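Local coordinates for protein glyoxylate reductase (Paecilomyces sp. J18, PDB 3WNV) that probably reduces glyoxylate to glycolate with a nicotinamide cofactor, as a fungal member of the D-isomer-specific 2-hydroxyacid dehydrogenase family, at residues A116-I120 with E168-A173. Numbering follows the deposited sequence.
Sequences ADVAI and EVARRA
Arg172 of helix 164-175 reaches across to Asp117 of helix 112-127 and grips it side-on, NE and NH2 both bonding to the one oxygen OD1, each at 2.8 Å. OD1 lies close to the guanidinium plane, but carboxylate and guanidinium planes are turned 37° apart, and the bonds to OD1 are bent. The Arg172 side chain is extended from CG to NE, which carries its guanidinium out to Asp117. There Arg172 NH1 turns back to its own helix, bonding to Glu168 OE1 on the anti lone pair and, from above the carbonyl plane, to Glu168 O (3.0 Å). Glu168 OE1 also accepts from Arg171 NE, which meets it from above the carboxylate plane, so Asp117, Glu168, Arg171 and Arg172 form one salt-bridge network; Asn113 adds a further acceptor for Arg172 NH2. An alanine in place of Arg172 would probably leave Asp117 without its cross-helix charge partner and uncover the flanks of Ala116 and Ile120.

Beneath this polar, more exposed side the packing is close and apolar. Ala116 CB sits over one face of the guanidinium, offset toward its rim, and also touches Val169 CG2 at 3.6 Å. Ala119 CB meets Val169 CG2 at 3.8 Å. With Ile120 CG1 anti to the carbonyl carbon (chi1 -65°), that atom lies 3.6 Å from Arg172 CB, while CD1 runs on to Val169 CG1 at 3.9 Å. The axes of the two segments come within 9.0 Å and cross at -47°. Val169 and Ala173 also touch Leu157 of strand 156-160. Helix 164-175, following that strand and a turn whose sequence fits the GxGxxG pattern, packs beside helix 112-127 against the parallel sheet, as in the Rossmann-type nucleotide-binding domain of this dehydrogenase family.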
loop_
_atom_site.group_PDB
_atom_site.type_symbol
_atom_site.label_atom_id
_atom_site.label_comp_id
_atom_site.label_asym_id
_atom_site.label_seq_id
_atom_site.Cartn_x
_atom_site.Cartn_y
_atom_site.Cartn_z
ATOM N N ALA A 116 -2.141 -9.627 -1.783
ATOM C CA ALA A 116 -1.477 -10.918 -1.614
ATOM C C ALA A 116 -1.411 -11.719 -2.906
ATOM O O ALA A 116 -0.415 -12.405 -3.138
ATOM C CB ALA A 116 -2.184 -11.742 -0.477
ATOM N N ASP A 117 -2.457 -11.659 -3.726
ATOM C CA ASP A 117 -2.491 -12.332 -5.027
ATOM C C ASP A 117 -1.319 -11.824 -5.849
ATOM O O ASP A 117 -0.579 -12.641 -6.435
ATOM C CB ASP A 117 -3.813 -12.098 -5.793
ATOM C CG ASP A 117 -5.001 -12.653 -5.085
ATOM O OD1 ASP A 117 -4.822 -13.538 -4.219
ATOM O OD2 ASP A 117 -6.155 -12.202 -5.392
ATOM N N VAL A 118 -1.107 -10.512 -5.837
ATOM C CA VAL A 118 -0.026 -9.928 -6.643
ATOM C C VAL A 118 1.342 -10.258 -6.008
ATOM O O VAL A 118 2.279 -10.530 -6.704
ATOM C CB VAL A 118 -0.239 -8.436 -6.870
ATOM C CG1 VAL A 118 1.049 -7.739 -7.288
ATOM C CG2 VAL A 118 -1.289 -8.234 -7.958
ATOM N N ALA A 119 1.419 -10.300 -4.686
ATOM C CA ALA A 119 2.667 -10.665 -3.989
ATOM C C ALA A 119 3.100 -12.066 -4.403
ATOM O O ALA A 119 4.272 -12.305 -4.632
ATOM C CB ALA A 119 2.447 -10.648 -2.497
ATOM N N ILE A 120 2.162 -13.007 -4.453
ATOM C CA ILE A 120 2.549 -14.398 -4.822
ATOM C C ILE A 120 2.893 -14.461 -6.313
ATOM O O ILE A 120 3.864 -15.102 -6.715
ATOM C CB ILE A 120 1.434 -15.394 -4.478
ATOM C CG1 ILE A 120 1.221 -15.436 -2.936
ATOM C CG2 ILE A 120 1.693 -16.809 -5.076
ATOM C CD1 ILE A 120 2.449 -15.873 -2.080
ATOM N N GLU A 168 -2.594 -13.221 4.566
ATOM C CA GLU A 168 -3.101 -13.740 3.295
ATOM C C GLU A 168 -1.939 -14.177 2.396
ATOM O O GLU A 168 -2.062 -15.177 1.664
ATOM C CB GLU A 168 -3.951 -12.699 2.574
ATOM C CG GLU A 168 -5.238 -12.389 3.268
ATOM C CD GLU A 168 -6.226 -13.559 3.322
ATOM O OE1 GLU A 168 -6.092 -14.558 2.573
ATOM O OE2 GLU A 168 -7.176 -13.466 4.122
ATOM N N VAL A 169 -0.829 -13.448 2.421
ATOM C CA VAL A 169 0.371 -13.952 1.704
ATOM C C VAL A 169 0.826 -15.294 2.277
ATOM O O VAL A 169 1.092 -16.251 1.523
ATOM C CB VAL A 169 1.516 -12.952 1.693
ATOM C CG1 VAL A 169 2.767 -13.566 1.037
ATOM C CG2 VAL A 169 1.127 -11.706 0.941
ATOM N N ALA A 170 0.865 -15.389 3.608
ATOM C CA ALA A 170 1.304 -16.623 4.274
ATOM C C ALA A 170 0.406 -17.808 3.934
ATOM O O ALA A 170 0.901 -18.916 3.719
ATOM C CB ALA A 170 1.373 -16.428 5.785
ATOM N N ARG A 171 -0.910 -17.579 3.913
ATOM C CA ARG A 171 -1.876 -18.614 3.585
ATOM C C ARG A 171 -1.596 -19.150 2.177
ATOM O O ARG A 171 -1.562 -20.363 1.944
ATOM C CB ARG A 171 -3.299 -18.045 3.664
ATOM C CG ARG A 171 -4.427 -19.072 3.394
ATOM C CD ARG A 171 -5.836 -18.414 3.451
ATOM N NE ARG A 171 -5.867 -17.191 4.272
ATOM C CZ ARG A 171 -5.706 -17.136 5.602
ATOM N NH1 ARG A 171 -5.479 -18.242 6.305
ATOM N NH2 ARG A 171 -5.752 -15.965 6.232
ATOM N N ARG A 172 -1.357 -18.255 1.235
ATOM C CA ARG A 172 -1.041 -18.708 -0.123
ATOM C C ARG A 172 0.289 -19.429 -0.158
ATOM O O ARG A 172 0.387 -20.536 -0.713
ATOM C CB ARG A 172 -1.018 -17.517 -1.069
ATOM C CG ARG A 172 -2.419 -16.960 -1.396
ATOM C CD ARG A 172 -2.350 -15.463 -1.710
ATOM N NE ARG A 172 -3.683 -14.938 -2.065
ATOM C CZ ARG A 172 -4.690 -14.737 -1.205
ATOM N NH1 ARG A 172 -4.572 -14.996 0.114
ATOM N NH2 ARG A 172 -5.841 -14.281 -1.683
ATOM N N ALA A 173 1.314 -18.797 0.418
ATOM C CA ALA A 173 2.666 -19.357 0.376
ATOM C C ALA A 173 2.765 -20.741 1.009
ATOM O O ALA A 173 3.538 -21.569 0.544
ATOM C CB ALA A 173 3.649 -18.415 1.046
#